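Ras-related protein Rab-21 (PDB 1Z08) belongs to the Rab branch of the Ras family of small P-loop proteins and binds phosphoaminophosphonic acid-guanylate ester and a magnesium ion in this structure. Local coordinates at residues G15-T20 and E91-K96; L114-N119 and E135-S140; R25-K30 and L44-N49. The protein carries 1 engineered substitution. All coordinates share one frame; numbering follows the deposited sequence.

Interaction 1 (G15-T20 and E91-K96). With MG (magnesium ion), chain E; GNP (phosphoaminophosphonic acid-guanylate ester), chain F.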
loop_
_atom_site.group_PDB
_atom_site.type_symbol
_atom_site.label_atom_id
_atom_site.label_comp_id
_atom_site.label_asym_id
_atom_site.label_seq_id
_atom_site.Cartn_x
_atom_site.Cartn_y
_atom_site.Cartn_z
ATOM N N GLY A 15 -2.408 -11.907 4.966
ATOM C CA GLY A 15 -2.812 -12.725 3.819
ATOM C C GLY A 15 -4.153 -12.426 3.170
ATOM O O GLY A 15 -4.373 -12.789 2.010
ATOM N N CYS A 16 -5.050 -11.770 3.905
ATOM C CA CYS A 16 -6.418 -11.533 3.433
ATOM C C CYS A 16 -6.640 -10.169 2.772
ATOM O O CYS A 16 -7.702 -9.928 2.200
ATOM C CB CYS A 16 -7.420 -11.702 4.595
ATOM S SG CYS A 16 -7.592 -10.267 5.734
ATOM N N VAL A 17 -5.638 -9.293 2.830
ATOM C CA VAL A 17 -5.880 -7.849 2.675
ATOM C C VAL A 17 -6.095 -7.319 1.249
ATOM O O VAL A 17 -6.842 -6.356 1.055
ATOM C CB VAL A 17 -4.821 -6.998 3.434
ATOM C CG1 VAL A 17 -4.730 -7.443 4.887
ATOM C CG2 VAL A 17 -3.455 -7.083 2.764
ATOM N N GLY A 18 -5.441 -7.934 0.265
ATOM C CA GLY A 18 -5.602 -7.531 -1.133
ATOM C C GLY A 18 -4.402 -6.838 -1.761
ATOM O O GLY A 18 -4.567 -6.025 -2.668
ATOM N N LYS A 19 -3.198 -7.167 -1.287
ATOM C CA LYS A 19 -1.959 -6.581 -1.820
ATOM C C LYS A 19 -1.835 -6.816 -3.328
ATOM O O LYS A 19 -1.693 -5.864 -4.104
ATOM C CB LYS A 19 -0.725 -7.156 -1.111
ATOM C CG LYS A 19 -0.662 -6.913 0.391
ATOM C CD LYS A 19 0.592 -7.527 1.030
ATOM C CE LYS A 19 0.612 -9.054 0.985
ATOM N NZ LYS A 19 -0.565 -9.691 1.659
ATOM N N THR A 20 -1.898 -8.083 -3.735
ATOM C CA THR A 20 -1.782 -8.445 -5.149
ATOM C C THR A 20 -2.920 -7.826 -5.952
ATOM O O THR A 20 -2.698 -7.314 -7.051
ATOM C CB THR A 20 -1.746 -9.974 -5.353
ATOM O OG1 THR A 20 -0.687 -10.533 -4.560
ATOM C CG2 THR A 20 -1.514 -10.335 -6.820
ATOM N N GLU A 91 -10.343 -6.584 11.761
ATOM C CA GLU A 91 -9.648 -5.783 12.775
ATOM C C GLU A 91 -8.199 -6.224 13.000
ATOM O O GLU A 91 -7.310 -5.384 13.146
ATOM C CB GLU A 91 -10.432 -5.772 14.098
ATOM C CG GLU A 91 -9.683 -5.171 15.295
ATOM C CD GLU A 91 -9.474 -3.656 15.215
ATOM O OE1 GLU A 91 -9.846 -3.024 14.202
ATOM O OE2 GLU A 91 -8.927 -3.096 16.187
ATOM N N ASP A 92 -7.970 -7.536 13.016
ATOM C CA ASP A 92 -6.625 -8.097 13.187
ATOM C C ASP A 92 -5.646 -7.575 12.137
ATOM O O ASP A 92 -4.483 -7.282 12.447
ATOM C CB ASP A 92 -6.666 -9.627 13.143
ATOM C CG ASP A 92 -7.303 -10.238 14.379
ATOM O OD1 ASP A 92 -7.587 -9.499 15.348
ATOM O OD2 ASP A 92 -7.515 -11.471 14.377
ATOM N N SER A 93 -6.126 -7.454 10.899
ATOM C CA SER A 93 -5.299 -6.993 9.790
ATOM C C SER A 93 -4.862 -5.539 9.975
ATOM O O SER A 93 -3.754 -5.171 9.579
ATOM C CB SER A 93 -6.010 -7.187 8.445
ATOM O OG SER A 93 -7.014 -6.212 8.229
ATOM N N PHE A 94 -5.726 -4.721 10.576
ATOM C CA PHE A 94 -5.356 -3.338 10.879
ATOM C C PHE A 94 -4.312 -3.249 11.987
ATOM O O PHE A 94 -3.317 -2.540 11.850
ATOM C CB PHE A 94 -6.562 -2.468 11.248
ATOM C CG PHE A 94 -6.171 -1.146 11.857
ATOM C CD1 PHE A 94 -5.539 -0.171 11.086
ATOM C CD2 PHE A 94 -6.396 -0.892 13.207
ATOM C CE1 PHE A 94 -5.149 1.041 11.649
ATOM C CE2 PHE A 94 -6.014 0.323 13.779
ATOM C CZ PHE A 94 -5.391 1.288 13.001
ATOM N N GLN A 95 -4.548 -3.959 13.087
ATOM C CA GLN A 95 -3.639 -3.909 14.227
ATOM C C GLN A 95 -2.236 -4.408 13.866
ATOM O O GLN A 95 -1.247 -3.954 14.446
ATOM C CB GLN A 95 -4.222 -4.661 15.432
ATOM C CG GLN A 95 -5.529 -4.055 15.990
ATOM C CD GLN A 95 -5.381 -2.620 16.498
ATOM O OE1 GLN A 95 -4.302 -2.198 16.919
ATOM N NE2 GLN A 95 -6.476 -1.863 16.457
ATOM N N LYS A 96 -2.158 -5.305 12.882
ATOM C CA LYS A 96 -0.886 -5.840 12.381
ATOM C C LYS A 96 -0.025 -4.793 11.660
ATOM O O LYS A 96 1.203 -4.910 11.625
ATOM C CB LYS A 96 -1.136 -7.041 11.476
HETATM MG MG MG E . -0.831 -11.708 -2.940
HETATM P PG GNP F . -1.320 -12.980 -0.094
HETATM O O1G GNP F . -1.567 -14.332 0.533
HETATM O O2G GNP F . -0.830 -13.024 -1.518
HETATM O O3G GNP F . -0.406 -12.292 0.881
HETATM N N3B GNP F . -2.706 -12.166 -0.114
HETATM P PB GNP F . -3.022 -10.760 -0.810
HETATM O O1B GNP F . -2.871 -9.648 0.152
HETATM O O2B GNP F . -2.235 -10.655 -2.061
HETATM O O3A GNP F . -4.518 -10.745 -1.170
HETATM P PA GNP F . -5.191 -10.993 -2.534
HETATM O O1A GNP F . -4.994 -9.820 -3.410
HETATM O O2A GNP F . -4.845 -12.319 -3.104
HETATM O "O5'" GNP F . -6.728 -11.017 -2.197
HETATM C "C5'" GNP F . -7.218 -11.847 -1.145
HETATM C "C4'" GNP F . -8.733 -11.930 -1.218
HETATM O "O4'" GNP F . -9.311 -10.619 -0.989
HETATM C "C3'" GNP F . -9.293 -12.412 -2.552
HETATM O "O3'" GNP F . -10.426 -13.216 -2.287
HETATM C "C2'" GNP F . -9.639 -11.102 -3.258
HETATM O "O2'" GNP F . -10.632 -11.220 -4.258
HETATM C "C1'" GNP F . -10.140 -10.270 -2.081
HETATM N N9 GNP F . -10.065 -8.831 -2.311
HETATM C C8 GNP F . -8.949 -8.085 -2.619
HETATM N N7 GNP F . -9.200 -6.814 -2.775
HETATM C C5 GNP F . -10.571 -6.709 -2.556
HETATM C C6 GNP F . -11.429 -5.577 -2.586
HETATM O O6 GNP F . -11.134 -4.397 -2.816
HETATM N N1 GNP F . -12.759 -5.905 -2.297
HETATM C C2 GNP F . -13.203 -7.179 -2.024
HETATM N N2 GNP F . -14.512 -7.317 -1.773
HETATM N N3 GNP F . -12.412 -8.244 -1.992
HETATM C C4 GNP F . -11.116 -7.942 -2.270
HETATM O O HOH W 1 0.680 -10.586 -2.040
HETATM O O HOH W 2 -2.270 -12.791 -3.896
#
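S93 of segment 91-96, at the start of helix 91-108, meets C16 and V17 of the phosphate-binding loop, and the contact is small and apolar. At the start of the helix segment, E91 uses its carboxylate on the helix itself. Q95 NE2 donates to E91 OE2 at 2.8 Å, arriving from above the carboxylate plane. S93, two residues on, makes the contact. Its CB packs on V17 CG1 at 3.8 Å. C16 SG comes only loosely to the same CB, at 4.4 Å. The hydroxyl of S93 takes no part in this. A chi1 of 76° sets OG between the backbone N and the carbonyl carbon, and OG is hydrogen-bonded to D90 O and D87 N. F94 has its CB turned away from the loop, and its ring meets Y86 edge-to-face. The same Q95 NE2 also donates to E133.

The rest of the loop holds the bound phosphoaminophosphonic acid-guanylate ester (GNP). G15 O accepts from GNP N3B. V17 has one methyl, CG1, on the helix and the other, CG2, beside GNP O1B. That oxygen receives G18 N, K19 N and K19 NZ. K19 NZ also gives a bond to GNP O3G at 2.7 Å. The lysine chain bends at chi3 and chi4 to bring NZ there. T20 N bonds GNP O2B at 3.1 Å, while T20 OG1 binds magnesium at 2.0 Å; T38 supplies a further protein ligand. Backbone amides and a lysine wrapped round the GNP phosphates, at the start of helix 19-28, form the P-loop (Walker A motif) of this fold.

Interaction 2 (L114-N119 and E135-S140). With GNP (phosphoaminophosphonic acid-guanylate ester), chain F.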
loop_
_atom_site.group_PDB
_atom_site.type_symbol
_atom_site.label_atom_id
_atom_site.label_comp_id
_atom_site.label_asym_id
_atom_site.label_seq_id
_atom_site.Cartn_x
_atom_site.Cartn_y
_atom_site.Cartn_z
ATOM N N LEU A 114 5.246 6.600 4.033
ATOM C CA LEU A 114 4.361 5.524 4.470
ATOM C C LEU A 114 2.913 5.782 4.071
ATOM O O LEU A 114 2.423 6.908 4.178
ATOM C CB LEU A 114 4.456 5.322 5.987
ATOM C CG LEU A 114 5.775 4.858 6.618
ATOM C CD1 LEU A 114 5.556 4.573 8.099
ATOM C CD2 LEU A 114 6.339 3.630 5.922
ATOM N N CYS A 115 2.251 4.729 3.597
ATOM C CA CYS A 115 0.819 4.748 3.316
ATOM C C CYS A 115 0.141 3.670 4.148
ATOM O O CYS A 115 0.576 2.517 4.153
ATOM C CB CYS A 115 0.542 4.480 1.833
ATOM S SG CYS A 115 1.348 5.605 0.690
ATOM N N ILE A 116 -0.915 4.051 4.861
ATOM C CA ILE A 116 -1.764 3.084 5.551
ATOM C C ILE A 116 -3.073 3.010 4.771
ATOM O O ILE A 116 -3.783 4.006 4.627
ATOM C CB ILE A 116 -1.970 3.440 7.047
ATOM C CG1 ILE A 116 -0.604 3.516 7.747
ATOM C CG2 ILE A 116 -2.871 2.409 7.728
ATOM C CD1 ILE A 116 -0.649 3.956 9.184
ATOM N N VAL A 117 -3.361 1.826 4.239
ATOM C CA VAL A 117 -4.419 1.672 3.244
ATOM C C VAL A 117 -5.511 0.708 3.702
ATOM O O VAL A 117 -5.269 -0.486 3.891
ATOM C CB VAL A 117 -3.843 1.241 1.869
ATOM C CG1 VAL A 117 -4.952 1.123 0.824
ATOM C CG2 VAL A 117 -2.782 2.235 1.393
ATOM N N GLY A 118 -6.711 1.257 3.887
ATOM C CA GLY A 118 -7.895 0.474 4.211
ATOM C C GLY A 118 -8.558 0.010 2.935
ATOM O O GLY A 118 -9.271 0.776 2.281
ATOM N N ASN A 119 -8.308 -1.246 2.585
ATOM C CA ASN A 119 -8.832 -1.839 1.363
ATOM C C ASN A 119 -10.159 -2.560 1.581
ATOM O O ASN A 119 -10.518 -2.897 2.715
ATOM C CB ASN A 119 -7.792 -2.782 0.740
ATOM C CG ASN A 119 -8.193 -3.274 -0.643
ATOM O OD1 ASN A 119 -8.638 -2.497 -1.492
ATOM N ND2 ASN A 119 -8.040 -4.576 -0.873
ATOM N N GLU A 135 -7.137 6.548 10.778
ATOM C CA GLU A 135 -6.672 7.859 10.327
ATOM C C GLU A 135 -5.827 8.538 11.397
ATOM O O GLU A 135 -4.753 9.073 11.098
ATOM C CB GLU A 135 -7.847 8.754 9.930
ATOM C CG GLU A 135 -8.524 8.339 8.633
ATOM C CD GLU A 135 -9.581 9.319 8.178
ATOM O OE1 GLU A 135 -9.916 10.253 8.941
ATOM O OE2 GLU A 135 -10.086 9.147 7.051
ATOM N N SER A 136 -6.315 8.499 12.639
ATOM C CA SER A 136 -5.584 9.034 13.789
ATOM C C SER A 136 -4.214 8.374 13.923
ATOM O O SER A 136 -3.202 9.065 14.081
ATOM C CB SER A 136 -6.385 8.849 15.082
ATOM O OG SER A 136 -5.610 9.220 16.212
ATOM N N TYR A 137 -4.183 7.044 13.843
ATOM C CA TYR A 137 -2.922 6.321 13.928
ATOM C C TYR A 137 -1.972 6.745 12.810
ATOM O O TYR A 137 -0.803 7.043 13.065
ATOM C CB TYR A 137 -3.123 4.798 13.923
ATOM C CG TYR A 137 -1.806 4.064 13.875
ATOM C CD1 TYR A 137 -0.976 4.011 14.995
ATOM C CD2 TYR A 137 -1.366 3.458 12.697
ATOM C CE1 TYR A 137 0.251 3.355 14.949
ATOM C CE2 TYR A 137 -0.139 2.803 12.642
ATOM C CZ TYR A 137 0.661 2.757 13.770
ATOM O OH TYR A 137 1.873 2.107 13.726
ATOM N N ALA A 138 -2.486 6.777 11.581
ATOM C CA ALA A 138 -1.707 7.208 10.422
ATOM C C ALA A 138 -1.048 8.569 10.657
ATOM O O ALA A 138 0.164 8.712 10.472
ATOM C CB ALA A 138 -2.572 7.231 9.165
ATOM N N GLU A 139 -1.840 9.554 11.085
ATOM C CA GLU A 139 -1.309 10.892 11.381
ATOM C C GLU A 139 -0.230 10.853 12.466
ATOM O O GLU A 139 0.792 11.534 12.350
ATOM C CB GLU A 139 -2.429 11.865 11.770
ATOM C CG GLU A 139 -1.976 13.327 11.838
ATOM C CD GLU A 139 -3.108 14.310 12.098
ATOM O OE1 GLU A 139 -4.277 13.999 11.779
ATOM O OE2 GLU A 139 -2.818 15.409 12.613
ATOM N N SER A 140 -0.450 10.048 13.507
ATOM C CA SER A 140 0.496 9.950 14.629
ATOM C C SER A 140 1.883 9.428 14.234
ATOM O O SER A 140 2.868 9.736 14.906
ATOM C CB SER A 140 -0.076 9.090 15.761
ATOM O OG SER A 140 0.108 7.701 15.520
HETATM P PG GNP F . -1.320 -12.980 -0.094
HETATM O O1G GNP F . -1.567 -14.332 0.533
HETATM O O2G GNP F . -0.830 -13.024 -1.518
HETATM O O3G GNP F . -0.406 -12.292 0.881
HETATM N N3B GNP F . -2.706 -12.166 -0.114
HETATM P PB GNP F . -3.022 -10.760 -0.810
HETATM O O1B GNP F . -2.871 -9.648 0.152
HETATM O O2B GNP F . -2.235 -10.655 -2.061
HETATM O O3A GNP F . -4.518 -10.745 -1.170
HETATM P PA GNP F . -5.191 -10.993 -2.534
HETATM O O1A GNP F . -4.994 -9.820 -3.410
HETATM O O2A GNP F . -4.845 -12.319 -3.104
HETATM O "O5'" GNP F . -6.728 -11.017 -2.197
HETATM C "C5'" GNP F . -7.218 -11.847 -1.145
HETATM C "C4'" GNP F . -8.733 -11.930 -1.218
HETATM O "O4'" GNP F . -9.311 -10.619 -0.989
HETATM C "C3'" GNP F . -9.293 -12.412 -2.552
HETATM O "O3'" GNP F . -10.426 -13.216 -2.287
HETATM C "C2'" GNP F . -9.639 -11.102 -3.258
HETATM O "O2'" GNP F . -10.632 -11.220 -4.258
HETATM C "C1'" GNP F . -10.140 -10.270 -2.081
HETATM N N9 GNP F . -10.065 -8.831 -2.311
HETATM C C8 GNP F . -8.949 -8.085 -2.619
HETATM N N7 GNP F . -9.200 -6.814 -2.775
HETATM C C5 GNP F . -10.571 -6.709 -2.556
HETATM C C6 GNP F . -11.429 -5.577 -2.586
HETATM O O6 GNP F . -11.134 -4.397 -2.816
HETATM N N1 GNP F . -12.759 -5.905 -2.297
HETATM C C2 GNP F . -13.203 -7.179 -2.024
HETATM N N2 GNP F . -14.512 -7.317 -1.773
HETATM N N3 GNP F . -12.412 -8.244 -1.992
HETATM C C4 GNP F . -11.116 -7.942 -2.270
#
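Strand 114-119 and helix 135-140 come closest at I116 and A138, whose CA atoms lie 6.4 Å apart. They are the first two elements of a beta-alpha-beta unit, strand 113-119, helix 131-140 and strand 144-148, in the P-loop fold. The contact is apolar and is carried on the strand side by one methyl. I116 CD1 sits 3.6 Å from A138 CA and 3.8 Å from A138 CB. It lies equally near the Y137 ring, 3.6 Å from Y137 CD2, and approaches that ring obliquely. The two side chains cross at about a right angle.

The torsions explain the reach. I116 has CG1 anti to its carbonyl carbon, and the extended chi2 of 176° carries CD1 out to the helix. Y137 has CG anti to its backbone N, which brings the ring beside the methyl although its CB does not point at the strand. The same side chain also packs on K98 and V101, so Y137, on helix 131-140, fills in between the strand and helix 91-108. Near the end of helix 131-140, S140 OG donates to Y137 O at 2.7 Å.

At the other end of the strand segment N119 begins the NKxD motif of the family, with D122 hydrogen-bonded to GNP. N119 OD1 is held by T148 OG1. The nearest atoms of this residue and GNP are N119 ND2 and GNP N7, 3.2 Å apart.

Interaction 3 (R25-K30 and L44-N49)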
loop_
_atom_site.group_PDB
_atom_site.type_symbol
_atom_site.label_atom_id
_atom_site.label_comp_id
_atom_site.label_asym_id
_atom_site.label_seq_id
_atom_site.Cartn_x
_atom_site.Cartn_y
_atom_site.Cartn_z
ATOM N N ARG A 25 -4.883 -4.687 -10.292
ATOM C CA ARG A 25 -5.840 -3.689 -10.766
ATOM C C ARG A 25 -5.124 -2.464 -11.341
ATOM O O ARG A 25 -5.493 -1.973 -12.403
ATOM C CB ARG A 25 -6.813 -3.272 -9.654
ATOM C CG ARG A 25 -7.787 -2.155 -10.040
ATOM C CD ARG A 25 -8.758 -2.591 -11.136
ATOM N NE ARG A 25 -9.900 -3.327 -10.601
ATOM C CZ ARG A 25 -10.810 -3.948 -11.348
ATOM N NH1 ARG A 25 -10.717 -3.934 -12.675
ATOM N NH2 ARG A 25 -11.817 -4.587 -10.769
ATOM N N TYR A 26 -4.095 -1.989 -10.641
ATOM C CA TYR A 26 -3.345 -0.804 -11.071
ATOM C C TYR A 26 -2.547 -1.038 -12.361
ATOM O O TYR A 26 -2.489 -0.161 -13.228
ATOM C CB TYR A 26 -2.419 -0.328 -9.947
ATOM C CG TYR A 26 -1.764 1.023 -10.180
ATOM C CD1 TYR A 26 -2.525 2.155 -10.477
ATOM C CD2 TYR A 26 -0.380 1.170 -10.076
ATOM C CE1 TYR A 26 -1.921 3.396 -10.684
ATOM C CE2 TYR A 26 0.230 2.405 -10.275
ATOM C CZ TYR A 26 -0.543 3.512 -10.581
ATOM O OH TYR A 26 0.068 4.734 -10.775
ATOM N N CYS A 27 -1.951 -2.222 -12.488
ATOM C CA CYS A 27 -1.045 -2.522 -13.600
ATOM C C CYS A 27 -1.725 -3.130 -14.828
ATOM O O CYS A 27 -1.319 -2.852 -15.960
ATOM C CB CYS A 27 0.089 -3.441 -13.136
ATOM S SG CYS A 27 1.235 -2.690 -11.968
ATOM N N GLU A 28 -2.744 -3.959 -14.609
ATOM C CA GLU A 28 -3.387 -4.695 -15.703
ATOM C C GLU A 28 -4.895 -4.462 -15.811
ATOM O O GLU A 28 -5.545 -4.992 -16.720
ATOM C CB GLU A 28 -3.105 -6.198 -15.578
ATOM C CG GLU A 28 -1.626 -6.591 -15.632
ATOM C CD GLU A 28 -0.968 -6.319 -16.980
ATOM O OE1 GLU A 28 -1.668 -6.324 -18.017
ATOM O OE2 GLU A 28 0.264 -6.113 -16.999
ATOM N N ASN A 29 -5.443 -3.668 -14.891
ATOM C CA ASN A 29 -6.891 -3.443 -14.782
ATOM C C ASN A 29 -7.702 -4.748 -14.764
ATOM O O ASN A 29 -8.695 -4.898 -15.481
ATOM C CB ASN A 29 -7.387 -2.472 -15.867
ATOM C CG ASN A 29 -8.820 -2.018 -15.639
ATOM O OD1 ASN A 29 -9.262 -1.852 -14.499
ATOM N ND2 ASN A 29 -9.556 -1.817 -16.728
ATOM N N LYS A 30 -7.251 -5.693 -13.943
ATOM C CA LYS A 30 -7.949 -6.962 -13.762
ATOM C C LYS A 30 -8.148 -7.225 -12.271
ATOM O O LYS A 30 -7.413 -6.684 -11.439
ATOM C CB LYS A 30 -7.179 -8.115 -14.423
ATOM C CG LYS A 30 -7.025 -7.998 -15.944
ATOM C CD LYS A 30 -6.434 -9.275 -16.535
ATOM C CE LYS A 30 -6.380 -9.231 -18.060
ATOM N NZ LYS A 30 -5.214 -8.453 -18.563
ATOM N N LEU A 44 7.009 -5.452 -10.267
ATOM C CA LEU A 44 6.606 -5.046 -11.606
ATOM C C LEU A 44 6.922 -3.567 -11.792
ATOM O O LEU A 44 7.046 -2.827 -10.813
ATOM C CB LEU A 44 5.108 -5.289 -11.812
ATOM C CG LEU A 44 4.617 -6.738 -11.837
ATOM C CD1 LEU A 44 3.134 -6.801 -11.486
ATOM C CD2 LEU A 44 4.880 -7.387 -13.197
ATOM N N THR A 45 7.051 -3.146 -13.047
ATOM C CA THR A 45 7.346 -1.751 -13.372
ATOM C C THR A 45 6.103 -1.022 -13.871
ATOM O O THR A 45 5.419 -1.498 -14.780
ATOM C CB THR A 45 8.477 -1.646 -14.420
ATOM O OG1 THR A 45 9.639 -2.328 -13.929
ATOM C CG2 THR A 45 8.839 -0.189 -14.707
ATOM N N LYS A 46 5.827 0.131 -13.264
ATOM C CA LYS A 46 4.743 1.016 -13.682
ATOM C C LYS A 46 5.299 2.412 -13.966
ATOM O O LYS A 46 6.051 2.962 -13.161
ATOM C CB LYS A 46 3.658 1.073 -12.597
ATOM C CG LYS A 46 2.495 2.017 -12.886
ATOM C CD LYS A 46 1.395 1.354 -13.697
ATOM C CE LYS A 46 0.254 2.331 -13.953
ATOM N NZ LYS A 46 -0.825 1.715 -14.765
ATOM N N LYS A 47 4.929 2.978 -15.111
ATOM C CA LYS A 47 5.400 4.307 -15.499
ATOM C C LYS A 47 4.316 5.368 -15.318
ATOM O O LYS A 47 3.158 5.152 -15.680
ATOM C CB LYS A 47 5.908 4.293 -16.936
ATOM N N LEU A 48 4.701 6.505 -14.744
ATOM C CA LEU A 48 3.793 7.631 -14.530
ATOM C C LEU A 48 4.384 8.925 -15.082
ATOM O O LEU A 48 5.592 9.155 -14.993
ATOM C CB LEU A 48 3.492 7.827 -13.040
ATOM C CG LEU A 48 2.576 6.874 -12.272
ATOM C CD1 LEU A 48 3.364 5.727 -11.665
ATOM C CD2 LEU A 48 1.852 7.644 -11.180
ATOM N N ASN A 49 3.525 9.760 -15.653
ATOM C CA ASN A 49 3.898 11.117 -16.022
ATOM C C ASN A 49 3.025 12.079 -15.226
ATOM O O ASN A 49 1.809 12.118 -15.416
ATOM C CB ASN A 49 3.738 11.334 -17.530
ATOM C CG ASN A 49 4.509 12.547 -18.035
ATOM O OD1 ASN A 49 5.451 12.415 -18.818
ATOM N ND2 ASN A 49 4.113 13.729 -17.586
#
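Helix 19-28, which follows the P-loop, packs here against strand 42-49, the antiparallel strand at one edge of the Ras-family sheet. Y26 and K46 carry most of the contact. The end of the lysine chain, CE and NZ, stands over one face of the Y26 ring. K46 CG comes to 3.5 Å from Y26 CE2, and K46 CE lies 3.8 Å from the Y26 ring centroid, a CH-pi contact. The amine is also above this face. K46 NZ lies 4.4 Å from the Y26 ring centroid and only 5° off the ring normal, a cation-pi interaction.

The same amine is gripped by the backbone. K46 NZ donates to Y26 O at 2.9 Å, tilted from the carbonyl plane, with a C=O...N angle of 148°. One residue thus offers both a carbonyl and an aromatic face to one ammonium group, and both would help to stabilise its charge. The lysine bends at chi2 (87°) and is otherwise extended, and this brings CE over the ring and NZ to the carbonyl. C27 adds a loose contact, with C27 SG 4.4 Å from K46 CD.

F160 of helix 156-168 also stacks on the Y26 ring, and I156 and E157 touch its side chain. The ring therefore sits where helix 19-28, the sheet and the last helix meet. At the end of the helix N29 takes a positive phi, and the chain leaves helical geometry. R25 reaches forward to this residue, and R25 NH1 donates to N29 OD1 at 3.1 Å.

L48 meets the far end of the tyrosine. Its side chain crosses that of Y26 at about a right angle. L48 CD2 lies 3.4 Å from Y26 OH, and L48 CD1 lies 3.6 Å from the same oxygen.

In the fold
Interactions 1 and 2 both touch GNP, and their centres are about 13 Å apart. They also touch each other. V17 O of the P-loop and N119 ND2 are 2.9 Å apart, probably a hydrogen bond, which ties the phosphate-binding loop to the base-binding end of strand 113-119. On the helix side, F94 CZ packs on Y137 CB at 4.3 Å. Interaction 3 shares helix 19-28 with interaction 1 but sits further along it, with centres about 22 Å apart. There the Y26 side chain is about 12 Å from GNP. Interactions 2 and 3 both involve the same sheet and lie on opposite sides of the chain's centre, with centres about 23 Å apart.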